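Local coordinates for fatty acid synthase 1, isoform A (Drosophila melanogaster, PDB 6FN6), which probably catalyses NADPH-dependent de novo synthesis of long-chain saturated fatty acids, this piece being its modifying region of dehydratase, enoylreductase and ketoreductase, at residues G937-N942 / T962-L967; Y135-L140 / I969-E974; T919-H922 / S926-L929. All coordinates share one frame; numbering follows the deposited sequence.

Contact 1 of 3, residues G937-N942 / T962-L967; sequences GLELTN and TGYQGL
The Tyr964 ring meets helix 935-946 with its edge rather than its faces. Glu939 OE1 lies at that edge in the ring plane, with the carboxylate and ring planes nearly coplanar, 30° apart. Leu938 CD1 sits farther along the same rim, 3.8 Å from Tyr964 CD2. The phenol donates a hydrogen bond to the carboxylate: Tyr964 OH reaches Glu939 OE1 at 2.7 Å, on the syn side and 16° out of the carboxylate plane. A bend at chi2 (-51°) curls the glutamate chain round to the hydroxyl, which also takes a hydrogen bond from Arg188 and so sits between a guanidinium donor and a carboxylate acceptor. The CB of Leu938 is directed toward the partner helix, and its CD1 fills the angle between the tyrosine rim and Gln965 CG, 3.8 Å from the latter.

Gln965 also illustrates a capping box. Its N donates to Thr962 OG1 at 3.1 Å, and Thr962 N returns a bond to Gln965 OE1 at 3.1 Å, arriving from above the amide plane; Lys961 N is a second donor to that oxygen. The box caps the first turn of helix 963-974, with Thr962 at the N-cap.

The two helices run almost parallel, their short axes 11.3 Å apart, in the Rossmann-type ketoreductase domain. Strand 926-930 backs helix 935-946 through Leu940 and Thr941, while helix 131-141 of the dehydratase lies against Tyr964.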
ATOM      1  N   GLY A 937     -22.443  14.051 -44.212  1.00 35.52           N
ATOM      2  CA  GLY A 937     -23.626  14.492 -43.493  1.00 32.34           C
ATOM      3  C   GLY A 937     -23.619  14.178 -42.009  1.00 29.78           C
ATOM      4  O   GLY A 937     -23.989  15.018 -41.189  1.00 29.39           O
ATOM      5  N   LEU A 938     -23.208  12.964 -41.663  1.00 38.31           N
ATOM      6  CA  LEU A 938     -23.185  12.533 -40.269  1.00 38.97           C
ATOM      7  C   LEU A 938     -22.247  13.393 -39.428  1.00 37.56           C
ATOM      8  O   LEU A 938     -22.607  13.835 -38.338  1.00 38.68           O
ATOM      9  CB  LEU A 938     -22.778  11.062 -40.179  1.00 36.32           C
ATOM     10  CG  LEU A 938     -23.775  10.081 -40.797  1.00 39.76           C
ATOM     11  CD1 LEU A 938     -23.195   8.679 -40.832  1.00 39.07           C
ATOM     12  CD2 LEU A 938     -25.096  10.093 -40.040  1.00 38.76           C
ATOM     13  N   GLU A 939     -21.048  13.638 -39.937  1.00 33.87           N
ATOM     14  CA  GLU A 939     -20.062  14.403 -39.189  1.00 36.25           C
ATOM     15  C   GLU A 939     -20.446  15.882 -39.131  1.00 32.64           C
ATOM     16  O   GLU A 939     -20.117  16.579 -38.173  1.00 28.92           O
ATOM     17  CB  GLU A 939     -18.677  14.224 -39.806  1.00 41.34           C
ATOM     18  CG  GLU A 939     -18.194  12.773 -39.818  1.00 51.08           C
ATOM     19  CD  GLU A 939     -18.293  12.101 -38.454  1.00 56.06           C
ATOM     20  OE1 GLU A 939     -18.822  10.970 -38.380  1.00 57.39           O
ATOM     21  OE2 GLU A 939     -17.835  12.700 -37.457  1.00 56.80           O
ATOM     22  N   LEU A 940     -21.150  16.359 -40.151  1.00 39.39           N
ATOM     23  CA  LEU A 940     -21.657  17.724 -40.143  1.00 35.23           C
ATOM     24  C   LEU A 940     -22.729  17.868 -39.066  1.00 36.92           C
ATOM     25  O   LEU A 940     -22.726  18.825 -38.293  1.00 35.08           O
ATOM     26  CB  LEU A 940     -22.216  18.101 -41.516  1.00 31.99           C
ATOM     27  CG  LEU A 940     -22.968  19.434 -41.622  1.00 32.54           C
ATOM     28  CD1 LEU A 940     -22.124  20.590 -41.114  1.00 31.45           C
ATOM     29  CD2 LEU A 940     -23.394  19.694 -43.063  1.00 32.66           C
ATOM     30  N   THR A 941     -23.648  16.912 -39.029  1.00 35.68           N
ATOM     31  CA  THR A 941     -24.706  16.895 -38.027  1.00 35.13           C
ATOM     32  C   THR A 941     -24.124  16.926 -36.616  1.00 36.52           C
ATOM     33  O   THR A 941     -24.564  17.702 -35.769  1.00 36.29           O
ATOM     34  CB  THR A 941     -25.600  15.652 -38.180  1.00 36.02           C
ATOM     35  OG1 THR A 941     -26.179  15.636 -39.489  1.00 35.91           O
ATOM     36  CG2 THR A 941     -26.709  15.645 -37.138  1.00 36.19           C
ATOM     37  N   ASN A 942     -23.144  16.063 -36.370  1.00 37.96           N
ATOM     38  CA  ASN A 942     -22.497  15.984 -35.067  1.00 40.46           C
ATOM     39  C   ASN A 942     -21.945  17.346 -34.653  1.00 38.36           C
ATOM     40  O   ASN A 942     -22.147  17.799 -33.526  1.00 36.48           O
ATOM     41  CB  ASN A 942     -21.375  14.948 -35.092  1.00 42.56           C
ATOM     42  CG  ASN A 942     -20.900  14.572 -33.704  1.00 42.74           C
ATOM     43  OD1 ASN A 942     -21.705  14.281 -32.819  1.00 42.18           O
ATOM     44  ND2 ASN A 942     -19.588  14.589 -33.503  1.00 42.54           N
ATOM     45  N   THR A 962     -26.440   1.676 -42.328  1.00 48.39           N
ATOM     46  CA  THR A 962     -25.290   1.192 -41.572  1.00 45.52           C
ATOM     47  C   THR A 962     -25.501   1.317 -40.066  1.00 40.56           C
ATOM     48  O   THR A 962     -26.225   2.199 -39.598  1.00 36.77           O
ATOM     49  CB  THR A 962     -24.002   1.956 -41.954  1.00 48.95           C
ATOM     50  OG1 THR A 962     -24.036   3.274 -41.392  1.00 48.48           O
ATOM     51  CG2 THR A 962     -23.853   2.052 -43.467  1.00 50.71           C
ATOM     52  N   GLY A 963     -24.866   0.419 -39.317  1.00 37.70           N
ATOM     53  CA  GLY A 963     -24.892   0.462 -37.867  1.00 37.19           C
ATOM     54  C   GLY A 963     -24.313   1.761 -37.339  1.00 35.69           C
ATOM     55  O   GLY A 963     -24.780   2.307 -36.341  1.00 35.17           O
ATOM     56  N   TYR A 964     -23.273   2.253 -38.005  1.00 35.15           N
ATOM     57  CA  TYR A 964     -22.664   3.518 -37.624  1.00 34.33           C
ATOM     58  C   TYR A 964     -23.690   4.656 -37.637  1.00 35.40           C
ATOM     59  O   TYR A 964     -23.696   5.506 -36.744  1.00 35.39           O
ATOM     60  CB  TYR A 964     -21.502   3.860 -38.556  1.00 33.67           C
ATOM     61  CG  TYR A 964     -20.793   5.128 -38.160  1.00 32.60           C
ATOM     62  CD1 TYR A 964     -19.933   5.153 -37.069  1.00 32.04           C
ATOM     63  CD2 TYR A 964     -21.001   6.310 -38.858  1.00 32.04           C
ATOM     64  CE1 TYR A 964     -19.288   6.310 -36.697  1.00 31.15           C
ATOM     65  CE2 TYR A 964     -20.359   7.475 -38.489  1.00 33.22           C
ATOM     66  CZ  TYR A 964     -19.504   7.468 -37.407  1.00 30.74           C
ATOM     67  OH  TYR A 964     -18.859   8.622 -37.034  1.00 32.70           O
ATOM     68  N   GLN A 965     -24.538   4.680 -38.662  1.00 36.36           N
ATOM     69  CA  GLN A 965     -25.616   5.661 -38.749  1.00 35.83           C
ATOM     70  C   GLN A 965     -26.504   5.566 -37.517  1.00 36.49           C
ATOM     71  O   GLN A 965     -26.733   6.557 -36.827  1.00 37.17           O
ATOM     72  CB  GLN A 965     -26.446   5.447 -40.016  1.00 37.96           C
ATOM     73  CG  GLN A 965     -25.817   6.011 -41.280  1.00 39.80           C
ATOM     74  CD  GLN A 965     -26.402   5.403 -42.541  1.00 40.52           C
ATOM     75  OE1 GLN A 965     -27.369   4.643 -42.489  1.00 38.80           O
ATOM     76  NE2 GLN A 965     -25.820   5.743 -43.683  1.00 42.99           N
ATOM     77  N   GLY A 966     -27.020   4.367 -37.261  1.00 34.81           N
ATOM     78  CA  GLY A 966     -27.860   4.135 -36.102  1.00 35.37           C
ATOM     79  C   GLY A 966     -27.160   4.522 -34.811  1.00 34.62           C
ATOM     80  O   GLY A 966     -27.793   5.011 -33.874  1.00 34.57           O
ATOM     81  N   LEU A 967     -25.848   4.302 -34.766  1.00 35.54           N
ATOM     82  CA  LEU A 967     -25.047   4.649 -33.598  1.00 33.97           C
ATOM     83  C   LEU A 967     -25.075   6.150 -33.339  1.00 35.44           C
ATOM     84  O   LEU A 967     -25.356   6.594 -32.226  1.00 36.79           O
ATOM     85  CB  LEU A 967     -23.601   4.176 -33.783  1.00 33.84           C
ATOM     86  CG  LEU A 967     -22.593   4.575 -32.698  1.00 33.72           C
ATOM     87  CD1 LEU A 967     -23.042   4.091 -31.326  1.00 32.73           C
ATOM     88  CD2 LEU A 967     -21.208   4.037 -33.031  1.00 32.03           C
TER

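Contact 2 of 3, residues Y135-L140 / I969-E974; sequences YKELRL and IRRWQE
Glu137 and Arg971 reach for each other from opposite directions and join helix 131-141 of the dehydratase to helix 963-974 of the ketoreductase. Their CA atoms, the nearest pair between 135-140 and 969-974, are 12.5 Å apart, so the gap is spanned by side chains. Arg971 is stretched from CG to NE, whereas Glu137 leaves its helix with CG opposite the backbone N (chi1 166°) and then bends, turning the carboxylate to the arginine tip.

The tight part is this one salt bridge. Arg971 NH1 donates to Glu137 OE1 at 3.1 Å; two weak bonds run from NH2 to OE2 at 3.0 Å and from NH1 to OE2 at 3.2 Å. The carboxylate carbon CD lies at the guanidinium edge, but the two planes are turned 65° against each other, so this is not the flat, two-pronged pairing of the textbook, and NH1 comes to OE1 from above the carboxylate plane. Glu137 is buried, its side chain also lying on Tyr964 and Leu967.

Between these two segments little else meets, and just 80 Å² is buried; Lys136 and Leu140 pack instead on Tyr964, earlier in the same helix as Arg971. Arg971 remains partly exposed, and Arg139, Gln973 and Glu974 are exposed to solvent. Trp972 serves the ketoreductase interior instead, packing on Leu938, Thr941 and Val979.

Chemically, Glu137 is the focus of a small cationic cluster: Arg141 forms a salt bridge to OE2 and Arg188 one to OE1, besides the bonds from Arg971. Three guanidinium groups gathered round one buried carboxylate would be expected to favour its ionised form, and that charge probably helps to offset the closeness of Arg971 to Arg141 and Arg188.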
ATOM      1  N   TYR A 135     -14.977  -0.360 -37.080  1.00 35.22           N
ATOM      2  CA  TYR A 135     -13.630   0.153 -37.269  1.00 35.35           C
ATOM      3  C   TYR A 135     -13.635   1.554 -37.877  1.00 38.08           C
ATOM      4  O   TYR A 135     -12.619   2.249 -37.855  1.00 38.39           O
ATOM      5  CB  TYR A 135     -12.813  -0.823 -38.118  1.00 35.31           C
ATOM      6  CG  TYR A 135     -12.442  -2.058 -37.329  1.00 34.20           C
ATOM      7  CD1 TYR A 135     -11.408  -2.023 -36.401  1.00 33.94           C
ATOM      8  CD2 TYR A 135     -13.142  -3.244 -37.483  1.00 33.84           C
ATOM      9  CE1 TYR A 135     -11.076  -3.140 -35.662  1.00 31.92           C
ATOM     10  CE2 TYR A 135     -12.817  -4.364 -36.751  1.00 33.31           C
ATOM     11  CZ  TYR A 135     -11.787  -4.307 -35.838  1.00 32.49           C
ATOM     12  OH  TYR A 135     -11.454  -5.425 -35.108  1.00 32.99           O
ATOM     13  N   LYS A 136     -14.768   1.970 -38.432  1.00 46.45           N
ATOM     14  CA  LYS A 136     -14.942   3.372 -38.781  1.00 48.41           C
ATOM     15  C   LYS A 136     -14.987   4.188 -37.491  1.00 48.37           C
ATOM     16  O   LYS A 136     -14.338   5.228 -37.375  1.00 49.74           O
ATOM     17  CB  LYS A 136     -16.208   3.594 -39.612  1.00 48.47           C
ATOM     18  CG  LYS A 136     -16.614   5.054 -39.702  1.00 49.52           C
ATOM     19  CD  LYS A 136     -17.676   5.300 -40.757  1.00 51.82           C
ATOM     20  CE  LYS A 136     -17.885   6.792 -40.948  1.00 53.39           C
ATOM     21  NZ  LYS A 136     -19.060   7.104 -41.802  1.00 55.20           N
ATOM     22  N   GLU A 137     -15.763   3.702 -36.527  1.00 46.32           N
ATOM     23  CA  GLU A 137     -15.874   4.337 -35.216  1.00 43.29           C
ATOM     24  C   GLU A 137     -14.497   4.465 -34.570  1.00 42.64           C
ATOM     25  O   GLU A 137     -14.113   5.539 -34.105  1.00 45.95           O
ATOM     26  CB  GLU A 137     -16.816   3.529 -34.313  1.00 45.63           C
ATOM     27  CG  GLU A 137     -16.772   3.891 -32.829  1.00 45.41           C
ATOM     28  CD  GLU A 137     -17.218   5.315 -32.562  1.00 47.89           C
ATOM     29  OE1 GLU A 137     -17.839   5.924 -33.461  1.00 52.61           O
ATOM     30  OE2 GLU A 137     -16.953   5.826 -31.454  1.00 47.84           O
ATOM     31  N   LEU A 138     -13.761   3.359 -34.544  1.00 39.42           N
ATOM     32  CA  LEU A 138     -12.452   3.318 -33.904  1.00 36.84           C
ATOM     33  C   LEU A 138     -11.444   4.236 -34.597  1.00 42.21           C
ATOM     34  O   LEU A 138     -10.643   4.894 -33.933  1.00 40.48           O
ATOM     35  CB  LEU A 138     -11.924   1.883 -33.884  1.00 36.83           C
ATOM     36  CG  LEU A 138     -12.738   0.878 -33.062  1.00 33.58           C
ATOM     37  CD1 LEU A 138     -12.183  -0.520 -33.234  1.00 33.97           C
ATOM     38  CD2 LEU A 138     -12.760   1.255 -31.593  1.00 31.22           C
ATOM     39  N   ARG A 139     -11.474   4.265 -35.928  1.00 37.87           N
ATOM     40  CA  ARG A 139     -10.585   5.134 -36.699  1.00 49.04           C
ATOM     41  C   ARG A 139     -10.672   6.578 -36.225  1.00 47.68           C
ATOM     42  O   ARG A 139      -9.655   7.253 -36.070  1.00 43.68           O
ATOM     43  CB  ARG A 139     -10.915   5.070 -38.193  1.00 57.65           C
ATOM     44  CG  ARG A 139     -10.142   4.007 -38.965  1.00 66.16           C
ATOM     45  CD  ARG A 139     -10.128   4.298 -40.462  1.00 73.95           C
ATOM     46  NE  ARG A 139     -11.473   4.426 -41.020  1.00 81.65           N
ATOM     47  CZ  ARG A 139     -12.215   3.408 -41.448  1.00 88.80           C
ATOM     48  NH1 ARG A 139     -11.758   2.164 -41.380  1.00 90.36           N
ATOM     49  NH2 ARG A 139     -13.425   3.636 -41.940  1.00 92.46           N
ATOM     50  N   LEU A 140     -11.891   7.051 -35.996  1.00 46.90           N
ATOM     51  CA  LEU A 140     -12.100   8.427 -35.569  1.00 49.72           C
ATOM     52  C   LEU A 140     -11.471   8.686 -34.210  1.00 46.31           C
ATOM     53  O   LEU A 140     -11.142   9.826 -33.878  1.00 45.90           O
ATOM     54  CB  LEU A 140     -13.592   8.757 -35.518  1.00 54.07           C
ATOM     55  CG  LEU A 140     -14.176   9.383 -36.785  1.00 60.85           C
ATOM     56  CD1 LEU A 140     -14.023   8.460 -37.984  1.00 65.24           C
ATOM     57  CD2 LEU A 140     -15.634   9.730 -36.553  1.00 61.45           C
ATOM     58  N   ILE A 969     -27.147   8.383 -34.437  1.00 34.51           N
ATOM     59  CA  ILE A 969     -28.499   8.837 -34.144  1.00 35.91           C
ATOM     60  C   ILE A 969     -28.803   8.541 -32.680  1.00 35.89           C
ATOM     61  O   ILE A 969     -29.365   9.378 -31.974  1.00 34.87           O
ATOM     62  CB  ILE A 969     -29.529   8.182 -35.095  1.00 37.43           C
ATOM     63  CG1 ILE A 969     -29.263   8.624 -36.538  1.00 37.23           C
ATOM     64  CG2 ILE A 969     -30.959   8.535 -34.684  1.00 36.00           C
ATOM     65  CD1 ILE A 969     -30.022   7.831 -37.583  1.00 37.10           C
ATOM     66  N   ARG A 970     -28.430   7.347 -32.229  1.00 34.44           N
ATOM     67  CA  ARG A 970     -28.640   6.960 -30.840  1.00 34.02           C
ATOM     68  C   ARG A 970     -27.906   7.922 -29.908  1.00 33.35           C
ATOM     69  O   ARG A 970     -28.454   8.370 -28.902  1.00 32.94           O
ATOM     70  CB  ARG A 970     -28.169   5.524 -30.593  1.00 34.11           C
ATOM     71  CG  ARG A 970     -28.477   5.028 -29.188  1.00 38.85           C
ATOM     72  CD  ARG A 970     -28.104   3.569 -28.987  1.00 41.89           C
ATOM     73  NE  ARG A 970     -26.660   3.352 -29.032  1.00 42.46           N
ATOM     74  CZ  ARG A 970     -25.826   3.648 -28.041  1.00 41.10           C
ATOM     75  NH1 ARG A 970     -26.282   4.205 -26.927  1.00 40.93           N
ATOM     76  NH2 ARG A 970     -24.529   3.408 -28.171  1.00 40.46           N
ATOM     77  N   ARG A 971     -26.663   8.242 -30.256  1.00 33.63           N
ATOM     78  CA  ARG A 971     -25.856   9.144 -29.447  1.00 37.27           C
ATOM     79  C   ARG A 971     -26.455  10.551 -29.407  1.00 36.61           C
ATOM     80  O   ARG A 971     -26.464  11.195 -28.356  1.00 36.56           O
ATOM     81  CB  ARG A 971     -24.425   9.195 -29.984  1.00 45.29           C
ATOM     82  CG  ARG A 971     -23.635   7.914 -29.755  1.00 52.96           C
ATOM     83  CD  ARG A 971     -22.218   8.025 -30.295  1.00 61.87           C
ATOM     84  NE  ARG A 971     -21.375   6.913 -29.859  1.00 72.53           N
ATOM     85  CZ  ARG A 971     -20.236   6.557 -30.445  1.00 83.85           C
ATOM     86  NH1 ARG A 971     -19.786   7.221 -31.501  1.00 88.17           N
ATOM     87  NH2 ARG A 971     -19.540   5.531 -29.973  1.00 88.65           N
ATOM     88  N   TRP A 972     -26.975  11.018 -30.540  1.00 41.45           N
ATOM     89  CA  TRP A 972     -27.578  12.347 -30.605  1.00 41.20           C
ATOM     90  C   TRP A 972     -28.882  12.385 -29.817  1.00 45.61           C
ATOM     91  O   TRP A 972     -29.186  13.371 -29.145  1.00 46.22           O
ATOM     92  CB  TRP A 972     -27.831  12.760 -32.055  1.00 39.45           C
ATOM     93  CG  TRP A 972     -26.580  12.932 -32.861  1.00 35.70           C
ATOM     94  CD1 TRP A 972     -25.360  13.339 -32.408  1.00 34.54           C
ATOM     95  CD2 TRP A 972     -26.425  12.688 -34.262  1.00 33.37           C
ATOM     96  NE1 TRP A 972     -24.456  13.367 -33.441  1.00 34.51           N
ATOM     97  CE2 TRP A 972     -25.086  12.970 -34.591  1.00 33.14           C
ATOM     98  CE3 TRP A 972     -27.291  12.259 -35.271  1.00 33.94           C
ATOM     99  CZ2 TRP A 972     -24.592  12.838 -35.886  1.00 32.98           C
ATOM    100  CZ3 TRP A 972     -26.800  12.129 -36.553  1.00 33.85           C
ATOM    101  CH2 TRP A 972     -25.463  12.417 -36.850  1.00 33.25           C
ATOM    102  N   GLN A 973     -29.655  11.308 -29.903  1.00 48.24           N
ATOM    103  CA  GLN A 973     -30.939  11.243 -29.219  1.00 52.70           C
ATOM    104  C   GLN A 973     -30.733  11.147 -27.713  1.00 55.91           C
ATOM    105  O   GLN A 973     -31.504  11.712 -26.935  1.00 55.90           O
ATOM    106  CB  GLN A 973     -31.757  10.057 -29.729  1.00 53.85           C
ATOM    107  CG  GLN A 973     -32.352  10.287 -31.108  1.00 55.71           C
ATOM    108  CD  GLN A 973     -33.110   9.086 -31.631  1.00 56.52           C
ATOM    109  OE1 GLN A 973     -32.752   7.942 -31.352  1.00 57.02           O
ATOM    110  NE2 GLN A 973     -34.163   9.340 -32.400  1.00 55.29           N
ATOM    111  N   GLU A 974     -29.688  10.434 -27.308  1.00 44.62           N
ATOM    112  CA  GLU A 974     -29.348  10.317 -25.896  1.00 46.80           C
ATOM    113  C   GLU A 974     -28.913  11.673 -25.353  1.00 46.07           C
ATOM    114  O   GLU A 974     -29.198  12.012 -24.207  1.00 44.41           O
ATOM    115  CB  GLU A 974     -28.250   9.273 -25.687  1.00 50.58           C
ATOM    116  CG  GLU A 974     -28.737   7.837 -25.825  1.00 53.93           C
ATOM    117  CD  GLU A 974     -27.627   6.820 -25.660  1.00 54.91           C
ATOM    118  OE1 GLU A 974     -26.450   7.230 -25.566  1.00 53.53           O
ATOM    119  OE2 GLU A 974     -27.933   5.610 -25.633  1.00 57.14           O
TER

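Contact 3 of 3, residues T919-H922 / S926-L929; sequences TYMH and SYIL
Met921 and Tyr927 are brought together by matching first torsions and two further bends in Met921. In Tyr927, CG stands opposite the carbonyl carbon (chi1 -64°), which carries the ring from strand 926-930 toward the preceding loop; Met921 starts the same way, then folds at chi2 (-53°) and again at chi3, so that the sulfur is brought obliquely alongside the phenol. The result is a Met-aromatic contact: Met921 SD is 4.2 Å from the centroid of the Tyr927 ring and 3.7 Å from its CE1. Met921 CB adds a further contact, 4.0 Å from Tyr927 CZ.

The far end of the ring is held by backbone. His922 N donates to Tyr927 OH at 2.9 Å, with an N-H...O angle of 159°, and His922 O lies at the ring edge, in its plane. The imidazole is turned off the tyrosine, its ND1 hydrogen-bonded to Glu924 N.

Strand 926-930 runs between strands 951-955 and 1005-1011 of the ketoreductase's Rossmann-type core, and Met921 also packs on Leu944 and Ala949. Here, then, Tyr927 uses both parts of its side chain: the ring lies beside the sulfur, while the hydroxyl accepts a peptide N-H, giving the loop amide a partner in a largely buried setting. A side chain, rather than strand pairing, links 919-922 to 926-929.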
ATOM      1  N   THR A 919     -19.499  31.209 -34.075  1.00 34.76           N
ATOM      2  CA  THR A 919     -20.933  31.173 -34.312  1.00 34.82           C
ATOM      3  C   THR A 919     -21.507  29.852 -33.829  1.00 31.24           C
ATOM      4  O   THR A 919     -21.000  28.782 -34.160  1.00 30.84           O
ATOM      5  CB  THR A 919     -21.268  31.371 -35.812  1.00 37.72           C
ATOM      6  OG1 THR A 919     -20.595  32.536 -36.306  1.00 40.75           O
ATOM      7  CG2 THR A 919     -22.763  31.529 -36.022  1.00 34.70           C
ATOM      8  N   TYR A 920     -22.563  29.940 -33.032  1.00 31.95           N
ATOM      9  CA  TYR A 920     -23.235  28.762 -32.507  1.00 31.43           C
ATOM     10  C   TYR A 920     -24.609  28.607 -33.150  1.00 31.01           C
ATOM     11  O   TYR A 920     -25.190  29.577 -33.631  1.00 30.97           O
ATOM     12  CB  TYR A 920     -23.370  28.857 -30.988  1.00 31.06           C
ATOM     13  CG  TYR A 920     -22.048  28.958 -30.255  1.00 33.17           C
ATOM     14  CD1 TYR A 920     -21.412  30.182 -30.090  1.00 36.12           C
ATOM     15  CD2 TYR A 920     -21.441  27.829 -29.720  1.00 32.40           C
ATOM     16  CE1 TYR A 920     -20.207  30.275 -29.418  1.00 37.01           C
ATOM     17  CE2 TYR A 920     -20.238  27.914 -29.047  1.00 33.64           C
ATOM     18  CZ  TYR A 920     -19.625  29.135 -28.897  1.00 36.35           C
ATOM     19  OH  TYR A 920     -18.423  29.212 -28.227  1.00 38.82           O
ATOM     20  N   MET A 921     -25.120  27.381 -33.171  1.00 37.32           N
ATOM     21  CA  MET A 921     -26.459  27.139 -33.691  1.00 38.09           C
ATOM     22  C   MET A 921     -27.523  27.558 -32.680  1.00 39.34           C
ATOM     23  O   MET A 921     -27.253  27.692 -31.486  1.00 39.92           O
ATOM     24  CB  MET A 921     -26.640  25.666 -34.061  1.00 35.58           C
ATOM     25  CG  MET A 921     -25.782  25.205 -35.227  1.00 34.92           C
ATOM     26  SD  MET A 921     -25.969  26.241 -36.696  1.00 36.37           S
ATOM     27  CE  MET A 921     -24.372  27.050 -36.729  1.00 36.39           C
ATOM     28  N   HIS A 922     -28.731  27.784 -33.179  1.00 37.34           N
ATOM     29  CA  HIS A 922     -29.861  28.158 -32.340  1.00 37.60           C
ATOM     30  C   HIS A 922     -30.527  26.905 -31.766  1.00 36.40           C
ATOM     31  O   HIS A 922     -30.910  26.008 -32.519  1.00 34.88           O
ATOM     32  CB  HIS A 922     -30.867  28.972 -33.154  1.00 37.59           C
ATOM     33  CG  HIS A 922     -31.807  29.780 -32.319  1.00 36.95           C
ATOM     34  ND1 HIS A 922     -32.702  29.207 -31.442  1.00 35.04           N
ATOM     35  CD2 HIS A 922     -31.995  31.117 -32.229  1.00 36.92           C
ATOM     36  CE1 HIS A 922     -33.399  30.156 -30.845  1.00 36.20           C
ATOM     37  NE2 HIS A 922     -32.991  31.324 -31.304  1.00 36.31           N
ATOM     38  N   SER A 926     -34.563  24.224 -36.341  1.00 37.73           N
ATOM     39  CA  SER A 926     -34.268  22.945 -36.977  1.00 34.36           C
ATOM     40  C   SER A 926     -33.217  23.141 -38.060  1.00 32.24           C
ATOM     41  O   SER A 926     -33.030  24.250 -38.562  1.00 32.18           O
ATOM     42  CB  SER A 926     -35.533  22.320 -37.569  1.00 37.67           C
ATOM     43  OG  SER A 926     -36.159  23.190 -38.495  1.00 39.32           O
ATOM     44  N   TYR A 927     -32.524  22.063 -38.408  1.00 33.38           N
ATOM     45  CA  TYR A 927     -31.494  22.121 -39.435  1.00 36.48           C
ATOM     46  C   TYR A 927     -31.600  20.920 -40.359  1.00 37.92           C
ATOM     47  O   TYR A 927     -31.421  19.769 -39.948  1.00 37.94           O
ATOM     48  CB  TYR A 927     -30.112  22.218 -38.792  1.00 32.04           C
ATOM     49  CG  TYR A 927     -29.966  23.502 -38.017  1.00 32.10           C
ATOM     50  CD1 TYR A 927     -29.569  24.672 -38.649  1.00 32.83           C
ATOM     51  CD2 TYR A 927     -30.270  23.557 -36.663  1.00 32.74           C
ATOM     52  CE1 TYR A 927     -29.454  25.856 -37.949  1.00 35.08           C
ATOM     53  CE2 TYR A 927     -30.161  24.733 -35.954  1.00 33.33           C
ATOM     54  CZ  TYR A 927     -29.755  25.883 -36.598  1.00 35.01           C
ATOM     55  OH  TYR A 927     -29.653  27.056 -35.881  1.00 34.08           O
ATOM     56  N   ILE A 928     -31.916  21.215 -41.615  1.00 32.76           N
ATOM     57  CA  ILE A 928     -32.141  20.201 -42.627  1.00 33.09           C
ATOM     58  C   ILE A 928     -30.840  19.911 -43.348  1.00 33.58           C
ATOM     59  O   ILE A 928     -30.184  20.822 -43.844  1.00 34.40           O
ATOM     60  CB  ILE A 928     -33.228  20.647 -43.618  1.00 34.97           C
ATOM     61  CG1 ILE A 928     -34.525  20.978 -42.878  1.00 35.35           C
ATOM     62  CG2 ILE A 928     -33.480  19.566 -44.666  1.00 35.09           C
ATOM     63  CD1 ILE A 928     -35.508  21.769 -43.714  1.00 36.57           C
ATOM     64  N   LEU A 929     -30.465  18.638 -43.392  1.00 39.89           N
ATOM     65  CA  LEU A 929     -29.292  18.213 -44.142  1.00 40.97           C
ATOM     66  C   LEU A 929     -29.707  17.257 -45.252  1.00 42.29           C
ATOM     67  O   LEU A 929     -30.007  16.090 -44.995  1.00 43.26           O
ATOM     68  CB  LEU A 929     -28.264  17.551 -43.222  1.00 40.73           C
ATOM     69  CG  LEU A 929     -27.538  18.485 -42.247  1.00 40.48           C
ATOM     70  CD1 LEU A 929     -28.387  18.791 -41.025  1.00 38.45           C
ATOM     71  CD2 LEU A 929     -26.208  17.889 -41.832  1.00 40.30           C
TER

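Contacts 1 and 2 share helix 963-974, and their centres lie about 7 Å apart. They interlock where Asn942 OD1 meets Trp972 NE1 at 3.0 Å, a probable hydrogen bond, and where Arg188 serves both Tyr964 and Glu137. Contact 3 is about 16 Å from contact 1, centre to centre, yet Leu929 CD2 touches Leu940 CD2 at 3.6 Å, so strand 926-930 packs directly on the helix that follows it in the chain. Contacts 2 and 3 do not touch; their nearest atoms are about 7 Å apart. Together they lead from the ketoreductase core to the dehydratase surface, away from the predicted dehydratase residues His24 and Asp175.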